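Local coordinates for McyG protein (Microcystis aeruginosa PCC 7806, PDB 4R0M), which carries adenylation and peptidyl carrier domains of a microcystin synthetase and binds phenylalanyl-adenylate, consistent with activating an aromatic acid for loading onto the carrier, at residues P256-L260 with L280-Q284; I387-Q393 with W416-L422; Y466-F470 with L482-S487. All blocks are in the same frame, centred on the assembly; numbering follows the deposited sequence.

How the interactions relate
From the N terminus, the three contacts follow one another in series, each closing its own loop before the next opens, and none nest or cross. Interaction 1 ties the start of helix 258-265 to the end of helix 275-282, closing a loop that contains strand 270-273 of the large mixed sheet. Interaction 2 pairs strand 388-394 with the strands either side of a corner at Gly-420, in an antiparallel sheet reaching the bound adenylate. Interaction 3 joins the two arms of the hairpin 468-486. Interactions 1 and 2 lie on opposite sides of the chain's centre, their own centres 33 Å apart, whereas interactions 1 and 3 approach to about 7 Å between nearest atoms without touching.

Interaction 1 of 3, residues P256-L260 with L280-Q284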
loop_
_atom_site.group_PDB
_atom_site.type_symbol
_atom_site.label_atom_id
_atom_site.label_comp_id
_atom_site.label_asym_id
_atom_site.label_seq_id
_atom_site.Cartn_x
_atom_site.Cartn_y
_atom_site.Cartn_z
ATOM N N PRO A 256 -11.218 -13.351 6.509
ATOM C CA PRO A 256 -11.613 -12.036 5.983
ATOM C C PRO A 256 -12.758 -11.344 6.724
ATOM O O PRO A 256 -12.780 -10.113 6.805
ATOM C CB PRO A 256 -12.019 -12.350 4.542
ATOM C CG PRO A 256 -11.166 -13.517 4.179
ATOM C CD PRO A 256 -11.086 -14.347 5.428
ATOM N N LEU A 257 -13.689 -12.128 7.262
ATOM C CA LEU A 257 -14.865 -11.583 7.943
ATOM C C LEU A 257 -14.552 -10.918 9.285
ATOM O O LEU A 257 -15.366 -10.151 9.804
ATOM C CB LEU A 257 -15.951 -12.657 8.108
ATOM C CG LEU A 257 -16.670 -13.135 6.839
ATOM C CD1 LEU A 257 -17.799 -14.089 7.192
ATOM C CD2 LEU A 257 -17.201 -11.971 6.012
ATOM N N GLN A 258 -13.373 -11.207 9.834
ATOM C CA GLN A 258 -12.903 -10.556 11.059
ATOM C C GLN A 258 -12.772 -9.043 10.902
ATOM O O GLN A 258 -12.893 -8.301 11.876
ATOM C CB GLN A 258 -11.575 -11.157 11.527
ATOM C CG GLN A 258 -11.735 -12.380 12.415
ATOM C CD GLN A 258 -12.533 -12.087 13.672
ATOM O OE1 GLN A 258 -13.650 -12.577 13.839
ATOM N NE2 GLN A 258 -11.969 -11.268 14.557
ATOM N N TRP A 259 -12.529 -8.599 9.670
ATOM C CA TRP A 259 -12.500 -7.179 9.339
ATOM C C TRP A 259 -13.841 -6.546 9.589
ATOM O O TRP A 259 -13.919 -5.462 10.165
ATOM C CB TRP A 259 -12.073 -6.983 7.886
ATOM C CG TRP A 259 -11.849 -5.544 7.479
ATOM C CD1 TRP A 259 -11.550 -4.459 8.303
ATOM C CD2 TRP A 259 -11.857 -4.991 6.116
ATOM N NE1 TRP A 259 -11.401 -3.312 7.568
ATOM C CE2 TRP A 259 -11.568 -3.558 6.252
ATOM C CE3 TRP A 259 -12.077 -5.516 4.847
ATOM C CZ2 TRP A 259 -11.505 -2.712 5.154
ATOM C CZ3 TRP A 259 -12.012 -4.651 3.748
ATOM C CH2 TRP A 259 -11.734 -3.283 3.900
ATOM N N LEU A 260 -14.902 -7.232 9.164
ATOM C CA LEU A 260 -16.276 -6.783 9.378
ATOM C C LEU A 260 -16.664 -6.846 10.854
ATOM O O LEU A 260 -17.388 -5.980 11.354
ATOM C CB LEU A 260 -17.244 -7.624 8.538
ATOM C CG LEU A 260 -17.653 -7.162 7.130
ATOM C CD1 LEU A 260 -16.510 -6.560 6.323
ATOM C CD2 LEU A 260 -18.294 -8.318 6.373
ATOM N N LEU A 280 -12.089 -10.527 -1.713
ATOM C CA LEU A 280 -11.998 -11.564 -0.680
ATOM C C LEU A 280 -13.252 -11.615 0.193
ATOM O O LEU A 280 -13.658 -12.688 0.644
ATOM C CB LEU A 280 -10.765 -11.359 0.206
ATOM C CG LEU A 280 -9.361 -11.612 -0.351
ATOM C CD1 LEU A 280 -8.321 -11.130 0.649
ATOM C CD2 LEU A 280 -9.140 -13.082 -0.689
ATOM N N ILE A 281 -13.851 -10.449 0.433
ATOM C CA ILE A 281 -15.122 -10.359 1.153
ATOM C C ILE A 281 -16.251 -10.907 0.280
ATOM O O ILE A 281 -17.085 -11.682 0.753
ATOM C CB ILE A 281 -15.429 -8.908 1.603
ATOM C CG1 ILE A 281 -14.396 -8.418 2.633
ATOM C CG2 ILE A 281 -16.860 -8.778 2.124
ATOM C CD1 ILE A 281 -14.435 -9.113 3.982
ATOM N N ASN A 282 -16.258 -10.512 -0.994
ATOM C CA ASN A 282 -17.219 -11.028 -1.972
ATOM C C ASN A 282 -17.224 -12.555 -2.067
ATOM O O ASN A 282 -18.269 -13.155 -2.311
ATOM C CB ASN A 282 -16.981 -10.407 -3.355
ATOM C CG ASN A 282 -17.234 -8.907 -3.378
ATOM O OD1 ASN A 282 -17.716 -8.326 -2.403
ATOM N ND2 ASN A 282 -16.908 -8.273 -4.497
ATOM N N GLN A 283 -16.060 -13.171 -1.855
ATOM C CA GLN A 283 -15.932 -14.635 -1.815
ATOM C C GLN A 283 -16.720 -15.252 -0.659
ATOM O O GLN A 283 -17.080 -16.432 -0.702
ATOM C CB GLN A 283 -14.459 -15.055 -1.709
ATOM C CG GLN A 283 -13.591 -14.682 -2.903
ATOM C CD GLN A 283 -13.908 -15.494 -4.144
ATOM O OE1 GLN A 283 -14.604 -15.025 -5.041
ATOM N NE2 GLN A 283 -13.402 -16.723 -4.196
ATOM N N GLN A 284 -16.981 -14.448 0.370
ATOM C CA GLN A 284 -17.691 -14.903 1.565
ATOM C C GLN A 284 -19.196 -14.620 1.496
ATOM O O GLN A 284 -19.883 -14.646 2.516
ATOM C CB GLN A 284 -17.090 -14.251 2.816
ATOM C CG GLN A 284 -15.595 -14.481 3.001
ATOM C CD GLN A 284 -15.270 -15.852 3.563
ATOM O OE1 GLN A 284 -15.856 -16.288 4.556
ATOM N NE2 GLN A 284 -14.320 -16.535 2.938
#
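The carbonyl oxygen O of Pro-256 accepts a hydrogen bond from the backbone N of Trp-259 at 3.3 Å, while from across the contact the methyl CD1 of Ile-281 packs against the same oxygen at 3.4 Å, in van der Waals contact only. The bond, from three residues on, closes a tight turn where the chain enters helix 258-265; proline's restricted phi (-50°) suits such a turn. Ile-281 is the centre of the apolar packing. With its CG1 anti to the carbonyl carbon (chi1 -65°), the branch ending in CD1 reaches across, and CD1 touches Pro-256 CB at 4.1 Å and Leu-260 CD1 at 4.0 Å. Trp-259 approaches its stem obliquely, CE3 lying 4.3 Å from CG1. The two helices involved flank strand 270-273 in the alternating helix-strand order of the AMP-binding domain, whose large mixed sheet holds that strand, and Trp-259 NE1 reaches it through a hydrogen bond to Ser-271 OG. Phe-316 of helix 310-320 also packs on Ile-281. Farther along, the partly exposed Gln-284 offers its aliphatic stem to Leu-257, CB to CD2 at 3.9 Å. Its bend at chi2 (-79°) brings OE1 back beside the same leucine, 3.9 Å from CD1. A glutamine suits this place, since its methylene carbons can pack on the leucine and a polar amide is tolerated at a partly exposed border.

Interaction 2 of 3, residues I387-Q393 with W416-L422. With FA5 (adenosine-5'-[phenylalaninyl-phosphate]), chain C.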
loop_
_atom_site.group_PDB
_atom_site.type_symbol
_atom_site.label_atom_id
_atom_site.label_comp_id
_atom_site.label_asym_id
_atom_site.label_seq_id
_atom_site.Cartn_x
_atom_site.Cartn_y
_atom_site.Cartn_z
ATOM N N ILE A 387 -7.066 9.748 -22.463
ATOM C CA ILE A 387 -5.969 9.181 -21.670
ATOM C C ILE A 387 -4.649 9.936 -21.838
ATOM O O ILE A 387 -4.290 10.345 -22.944
ATOM C CB ILE A 387 -5.731 7.682 -22.004
ATOM C CG1 ILE A 387 -7.045 6.948 -22.337
ATOM C CG2 ILE A 387 -4.957 6.985 -20.888
ATOM C CD1 ILE A 387 -7.994 6.728 -21.175
ATOM N N GLY A 388 -3.938 10.111 -20.726
ATOM C CA GLY A 388 -2.605 10.709 -20.718
ATOM C C GLY A 388 -1.868 10.425 -19.419
ATOM O O GLY A 388 -2.362 9.681 -18.565
ATOM N N ARG A 389 -0.687 11.022 -19.270
ATOM C CA ARG A 389 0.151 10.808 -18.087
ATOM C C ARG A 389 -0.291 11.711 -16.936
ATOM O O ARG A 389 -0.465 12.921 -17.115
ATOM C CB ARG A 389 1.636 11.045 -18.402
ATOM C CG ARG A 389 2.088 10.569 -19.776
ATOM C CD ARG A 389 3.586 10.281 -19.848
ATOM N NE ARG A 389 4.426 11.319 -19.245
ATOM C CZ ARG A 389 4.783 12.454 -19.844
ATOM N NH1 ARG A 389 4.368 12.726 -21.073
ATOM N NH2 ARG A 389 5.551 13.327 -19.208
ATOM N N LEU A 390 -0.469 11.115 -15.758
ATOM C CA LEU A 390 -0.882 11.855 -14.567
ATOM C C LEU A 390 0.295 12.564 -13.913
ATOM O O LEU A 390 1.316 11.944 -13.607
ATOM C CB LEU A 390 -1.574 10.928 -13.559
ATOM C CG LEU A 390 -1.980 11.504 -12.192
ATOM C CD1 LEU A 390 -3.082 12.548 -12.309
ATOM C CD2 LEU A 390 -2.407 10.388 -11.253
ATOM N N GLN A 391 0.139 13.867 -13.702
ATOM C CA GLN A 391 1.143 14.669 -13.006
ATOM C C GLN A 391 0.515 15.413 -11.830
ATOM O O GLN A 391 -0.597 15.936 -11.934
ATOM C CB GLN A 391 1.835 15.640 -13.967
ATOM C CG GLN A 391 2.750 14.954 -14.973
ATOM C CD GLN A 391 3.386 15.912 -15.965
ATOM O OE1 GLN A 391 2.857 16.990 -16.242
ATOM N NE2 GLN A 391 4.529 15.514 -16.514
ATOM N N ILE A 392 1.236 15.443 -10.712
ATOM C CA ILE A 392 0.706 15.977 -9.456
ATOM C C ILE A 392 1.637 17.016 -8.823
ATOM O O ILE A 392 2.850 16.986 -9.042
ATOM C CB ILE A 392 0.403 14.846 -8.436
ATOM C CG1 ILE A 392 1.681 14.088 -8.043
ATOM C CG2 ILE A 392 -0.647 13.890 -8.988
ATOM C CD1 ILE A 392 1.512 13.144 -6.868
ATOM N N GLN A 393 1.058 17.933 -8.051
ATOM C CA GLN A 393 1.830 18.930 -7.300
ATOM C C GLN A 393 1.108 19.372 -6.023
ATOM O O GLN A 393 -0.084 19.109 -5.850
ATOM C CB GLN A 393 2.180 20.145 -8.174
ATOM C CG GLN A 393 0.998 21.032 -8.546
ATOM C CD GLN A 393 1.411 22.338 -9.207
ATOM O OE1 GLN A 393 2.598 22.612 -9.394
ATOM N NE2 GLN A 393 0.425 23.155 -9.562
ATOM N N TRP A 416 6.167 19.992 -11.259
ATOM C CA TRP A 416 5.267 18.841 -11.348
ATOM C C TRP A 416 6.010 17.546 -11.189
ATOM O O TRP A 416 7.180 17.443 -11.568
ATOM C CB TRP A 416 4.534 18.838 -12.684
ATOM C CG TRP A 416 3.522 19.945 -12.830
ATOM C CD1 TRP A 416 3.720 21.214 -13.367
ATOM C CD2 TRP A 416 2.105 19.914 -12.439
ATOM N NE1 TRP A 416 2.561 21.946 -13.335
ATOM C CE2 TRP A 416 1.554 21.228 -12.792
ATOM C CE3 TRP A 416 1.269 18.966 -11.855
ATOM C CZ2 TRP A 416 0.225 21.556 -12.560
ATOM C CZ3 TRP A 416 -0.070 19.309 -11.626
ATOM C CH2 TRP A 416 -0.577 20.572 -11.970
ATOM N N PHE A 417 5.333 16.548 -10.628
ATOM C CA PHE A 417 5.891 15.204 -10.500
ATOM C C PHE A 417 5.111 14.212 -11.357
ATOM O O PHE A 417 3.891 14.092 -11.228
ATOM C CB PHE A 417 5.916 14.757 -9.032
ATOM C CG PHE A 417 6.092 13.272 -8.846
ATOM C CD1 PHE A 417 7.336 12.670 -9.028
ATOM C CD2 PHE A 417 5.013 12.471 -8.480
ATOM C CE1 PHE A 417 7.497 11.302 -8.856
ATOM C CE2 PHE A 417 5.170 11.103 -8.306
ATOM C CZ PHE A 417 6.413 10.518 -8.494
ATOM N N THR A 418 5.826 13.510 -12.233
ATOM C CA THR A 418 5.229 12.477 -13.069
ATOM C C THR A 418 5.093 11.195 -12.254
ATOM O O THR A 418 6.086 10.634 -11.785
ATOM C CB THR A 418 6.068 12.217 -14.339
ATOM O OG1 THR A 418 6.258 13.446 -15.051
ATOM C CG2 THR A 418 5.375 11.210 -15.250
ATOM N N THR A 419 3.853 10.744 -12.098
ATOM C CA THR A 419 3.529 9.594 -11.257
ATOM C C THR A 419 3.872 8.261 -11.924
ATOM O O THR A 419 4.089 7.253 -11.244
ATOM C CB THR A 419 2.032 9.584 -10.889
ATOM O OG1 THR A 419 1.251 9.315 -12.059
ATOM C CG2 THR A 419 1.606 10.928 -10.296
ATOM N N GLY A 420 3.912 8.262 -13.255
ATOM C CA GLY A 420 4.069 7.034 -14.029
ATOM C C GLY A 420 2.743 6.318 -14.228
ATOM O O GLY A 420 2.711 5.173 -14.684
ATOM N N ASP A 421 1.651 6.998 -13.879
ATOM C CA ASP A 421 0.301 6.456 -14.031
ATOM C C ASP A 421 -0.438 7.071 -15.217
ATOM O O ASP A 421 -0.178 8.215 -15.603
ATOM C CB ASP A 421 -0.511 6.656 -12.746
ATOM C CG ASP A 421 -0.040 5.765 -11.615
ATOM O OD1 ASP A 421 0.000 4.530 -11.806
ATOM O OD2 ASP A 421 0.286 6.301 -10.534
ATOM N N LEU A 422 -1.362 6.297 -15.783
ATOM C CA LEU A 422 -2.161 6.732 -16.924
ATOM C C LEU A 422 -3.630 6.872 -16.548
ATOM O O LEU A 422 -4.163 6.072 -15.777
ATOM C CB LEU A 422 -2.018 5.747 -18.089
ATOM C CG LEU A 422 -0.647 5.609 -18.761
ATOM C CD1 LEU A 422 -0.547 4.277 -19.491
ATOM C CD2 LEU A 422 -0.368 6.769 -19.707
HETATM C C FA5 C . 0.409 2.844 -2.562
HETATM O O FA5 C . 0.086 1.733 -2.965
HETATM C CA FA5 C . -0.649 3.872 -2.254
HETATM N N FA5 C . -1.490 3.898 -3.427
HETATM C CB FA5 C . -1.505 3.487 -1.039
HETATM C CG FA5 C . -2.719 4.352 -0.676
HETATM C CD1 FA5 C . -3.314 5.267 -1.546
HETATM C CD2 FA5 C . -3.281 4.210 0.600
HETATM C CE1 FA5 C . -4.425 6.021 -1.148
HETATM C CE2 FA5 C . -4.395 4.952 1.006
HETATM C CZ FA5 C . -4.971 5.867 0.127
HETATM P P FA5 C . 2.949 2.749 -3.529
HETATM O OP1 FA5 C . 3.476 1.373 -3.216
HETATM O OP2 FA5 C . 3.924 3.894 -3.633
HETATM O OP3 FA5 C . 1.833 3.143 -2.418
HETATM O "O5'" FA5 C . 2.159 2.622 -4.929
HETATM C "C5'" FA5 C . 1.573 3.742 -5.587
HETATM C "C4'" FA5 C . 0.984 3.262 -6.905
HETATM O "O4'" FA5 C . -0.114 2.361 -6.709
HETATM C "C3'" FA5 C . 0.409 4.387 -7.740
HETATM O "O3'" FA5 C . 1.417 5.077 -8.478
HETATM C "C2'" FA5 C . -0.550 3.647 -8.644
HETATM O "O2'" FA5 C . 0.147 3.082 -9.761
HETATM C "C1'" FA5 C . -1.057 2.516 -7.774
HETATM N N9 FA5 C . -2.392 2.888 -7.240
HETATM C C8 FA5 C . -2.645 3.334 -5.996
HETATM N N7 FA5 C . -3.964 3.585 -5.813
HETATM C C5 FA5 C . -4.588 3.305 -6.971
HETATM C C6 FA5 C . -5.984 3.347 -7.476
HETATM N N6 FA5 C . -7.004 3.753 -6.685
HETATM N N1 FA5 C . -6.208 2.968 -8.757
HETATM C C2 FA5 C . -5.203 2.564 -9.562
HETATM N N3 FA5 C . -3.917 2.495 -9.170
HETATM C C4 FA5 C . -3.549 2.848 -7.910
#
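A chi1 of 70° sets CG of Gln-393 between its own backbone N and carbonyl carbon, and Trp-416 turns its CG anti to the carbonyl carbon (chi1 -69°); together the two torsions carry the extended glutamine and the indole to the same place, the chain lying over one face of the ring. CG of Gln-393 makes a CH-pi contact 3.8 Å from the centroid of the six-membered ring of Trp-416, and the amide follows the ring almost flat, the planes 13° apart. Arg-373 adds a cation-pi contact to the same indole. Putting an alanine in place of Trp-416 would take away the flat face the Gln-393 chain lies on, probably leaving it freer to turn, and would probably cost Arg-373 its aromatic partner. Next along, Ile-392 and Phe-417 form a hydrogen-bonded pair in the antiparallel sheet beside the adenylate pocket, and CG1 of Ile-392 meets the ring edge at CD2 of Phe-417, 3.7 Å away. A beta bulge then shifts the register by two residues, and here Thr-419, Gly-420 and Asp-421 form the Thr-Gly-Asp of core motif A7 of peptide synthetase adenylation domains. O of Leu-390 accepts two bonds from Thr-419, from N at 3.2 Å and from OG1 at 3.1 Å. The same hydroxyl oxygen accepts a hydrogen bond from the backbone N of Asp-421, making an ST turn. Asp-421 O in turn accepts from Leu-390 N. The aspartate's two oxygens suit a ribose diol: FA5 O2' donates to Asp-421 OD1 at 2.5 Å and O3' to OD2 at 2.6 Å, while Arg-435 forms a salt bridge with OD1.

Interaction 3 of 3, residues Y466-F470 with L482-S487; sequences YTAAF and LIITFS
The strands 468-470 and 482-486 run antiparallel, their axes 4.9 Å apart at closest and their directions at 165°, with the hydrogen-bonded pairs Ala-468/Thr-485 and Phe-470/Ile-483, each exchanging two backbone bonds, flanking the non-hydrogen-bonded pair Ala-469/Ile-484. Phe-470 carries the side-chain contact on one face of the sheet. Its CG sits between the backbone N and the carbonyl carbon (chi1 58°), which swings the ring across to the neighbouring strand and over Ile-483. CB of Ile-483 lies above the ring face, 4.1 Å from the centroid in a CH-pi contact, and the methyl CG2 comes to 3.6 Å from CZ of Phe-470. The beta-branched isoleucine suits this place, since both its CB and its CG2 meet the ring. At the ring's edge stands CG2 of Thr-485, whose OG1 packs 3.4 Å from CB of Ala-468; an alanine leaves room for it.

On the opposite face the small Ala-469 meets CG1 of Ile-484 through its CB at 4.3 Å. Beyond the paired residues, Tyr-466 CB rests on Ser-487 CB at 3.5 Å. Their polar ends turn elsewhere by hydrogen bonds, the tyrosine OH with Arg-523 NH1 and the serine OG with Leu-521 O. The hairpin, extended by strand 517-520, which runs parallel to 479-486, and covered by helix 536-545 on the face of Ala-468 and Thr-485 and by helices 449-457 and 498-511 on that of Ala-469 and Ile-484, is characteristic of the small alpha/beta C-terminal subdomain of adenylate-forming enzymes.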
loop_
_atom_site.group_PDB
_atom_site.type_symbol
_atom_site.label_atom_id
_atom_site.label_comp_id
_atom_site.label_asym_id
_atom_site.label_seq_id
_atom_site.Cartn_x
_atom_site.Cartn_y
_atom_site.Cartn_z
ATOM N N TYR A 466 -3.895 -13.407 -6.308
ATOM C CA TYR A 466 -2.662 -13.939 -6.849
ATOM C C TYR A 466 -2.602 -13.954 -8.357
ATOM O O TYR A 466 -1.870 -14.711 -8.917
ATOM C CB TYR A 466 -2.439 -15.345 -6.354
ATOM C CG TYR A 466 -2.325 -15.483 -4.888
ATOM C CD1 TYR A 466 -1.138 -15.306 -4.266
ATOM C CD2 TYR A 466 -3.403 -15.802 -4.131
ATOM C CE1 TYR A 466 -1.022 -15.425 -2.925
ATOM C CE2 TYR A 466 -3.294 -15.928 -2.786
ATOM C CZ TYR A 466 -2.089 -15.741 -2.199
ATOM O OH TYR A 466 -1.958 -15.871 -0.871
ATOM N N THR A 467 -3.420 -13.152 -9.006
ATOM C CA THR A 467 -3.596 -13.222 -10.427
ATOM C C THR A 467 -3.012 -12.022 -11.118
ATOM O O THR A 467 -3.017 -10.979 -10.580
ATOM C CB THR A 467 -5.065 -13.370 -10.768
ATOM O OG1 THR A 467 -5.573 -14.509 -10.114
ATOM C CG2 THR A 467 -5.233 -13.567 -12.192
ATOM N N ALA A 468 -2.444 -12.203 -12.295
ATOM C CA ALA A 468 -1.867 -11.109 -13.074
ATOM C C ALA A 468 -2.068 -11.313 -14.574
ATOM O O ALA A 468 -2.042 -12.442 -15.069
ATOM C CB ALA A 468 -0.389 -10.949 -12.757
ATOM N N ALA A 469 -2.274 -10.209 -15.285
ATOM C CA ALA A 469 -2.384 -10.226 -16.734
ATOM C C ALA A 469 -1.475 -9.158 -17.334
ATOM O O ALA A 469 -1.574 -7.978 -16.989
ATOM C CB ALA A 469 -3.829 -10.010 -17.159
ATOM N N PHE A 470 -0.581 -9.582 -18.224
ATOM C CA PHE A 470 0.355 -8.670 -18.885
ATOM C C PHE A 470 0.679 -9.136 -20.302
ATOM O O PHE A 470 0.463 -10.301 -20.644
ATOM C CB PHE A 470 1.642 -8.508 -18.061
ATOM C CG PHE A 470 2.367 -9.798 -17.800
ATOM C CD1 PHE A 470 2.051 -10.578 -16.692
ATOM C CD2 PHE A 470 3.371 -10.234 -18.659
ATOM C CE1 PHE A 470 2.718 -11.770 -16.449
ATOM C CE2 PHE A 470 4.040 -11.425 -18.422
ATOM C CZ PHE A 470 3.716 -12.191 -17.313
ATOM N N LEU A 482 -0.636 -12.328 -24.790
ATOM C CA LEU A 482 -1.219 -12.100 -23.476
ATOM C C LEU A 482 -0.821 -13.243 -22.555
ATOM O O LEU A 482 -1.061 -14.412 -22.865
ATOM C CB LEU A 482 -2.746 -11.994 -23.564
ATOM C CG LEU A 482 -3.543 -12.014 -22.252
ATOM C CD1 LEU A 482 -3.331 -10.738 -21.446
ATOM C CD2 LEU A 482 -5.023 -12.237 -22.525
ATOM N N ILE A 483 -0.207 -12.899 -21.426
ATOM C CA ILE A 483 0.217 -13.896 -20.449
ATOM C C ILE A 483 -0.571 -13.725 -19.156
ATOM O O ILE A 483 -0.725 -12.613 -18.650
ATOM C CB ILE A 483 1.745 -13.850 -20.184
ATOM C CG1 ILE A 483 2.531 -14.191 -21.455
ATOM C CG2 ILE A 483 2.145 -14.837 -19.095
ATOM C CD1 ILE A 483 2.757 -13.018 -22.384
ATOM N N ILE A 484 -1.073 -14.844 -18.643
ATOM C CA ILE A 484 -1.845 -14.864 -17.414
ATOM C C ILE A 484 -1.179 -15.781 -16.390
ATOM O O ILE A 484 -0.938 -16.960 -16.657
ATOM C CB ILE A 484 -3.311 -15.282 -17.681
ATOM C CG1 ILE A 484 -4.080 -14.108 -18.297
ATOM C CG2 ILE A 484 -3.989 -15.761 -16.401
ATOM C CD1 ILE A 484 -5.374 -14.491 -18.983
ATOM N N THR A 485 -0.864 -15.216 -15.229
ATOM C CA THR A 485 -0.334 -15.983 -14.113
ATOM C C THR A 485 -1.346 -15.970 -12.981
ATOM O O THR A 485 -2.043 -14.976 -12.775
ATOM C CB THR A 485 1.007 -15.419 -13.610
ATOM O OG1 THR A 485 0.854 -14.031 -13.292
ATOM C CG2 THR A 485 2.093 -15.581 -14.673
ATOM N N PHE A 486 -1.428 -17.081 -12.257
ATOM C CA PHE A 486 -2.393 -17.234 -11.178
ATOM C C PHE A 486 -1.890 -18.251 -10.158
ATOM O O PHE A 486 -0.892 -18.932 -10.389
ATOM C CB PHE A 486 -3.754 -17.669 -11.744
ATOM C CG PHE A 486 -3.837 -19.133 -12.076
ATOM C CD1 PHE A 486 -3.258 -19.634 -13.237
ATOM C CD2 PHE A 486 -4.494 -20.015 -11.224
ATOM C CE1 PHE A 486 -3.330 -20.984 -13.540
ATOM C CE2 PHE A 486 -4.567 -21.368 -11.521
ATOM C CZ PHE A 486 -3.985 -21.852 -12.681
ATOM N N SER A 487 -2.587 -18.342 -9.029
ATOM C CA SER A 487 -2.332 -19.381 -8.044
ATOM C C SER A 487 -3.598 -20.210 -7.857
ATOM O O SER A 487 -4.691 -19.647 -7.755
ATOM C CB SER A 487 -1.887 -18.771 -6.716
ATOM O OG SER A 487 -1.496 -19.776 -5.800
#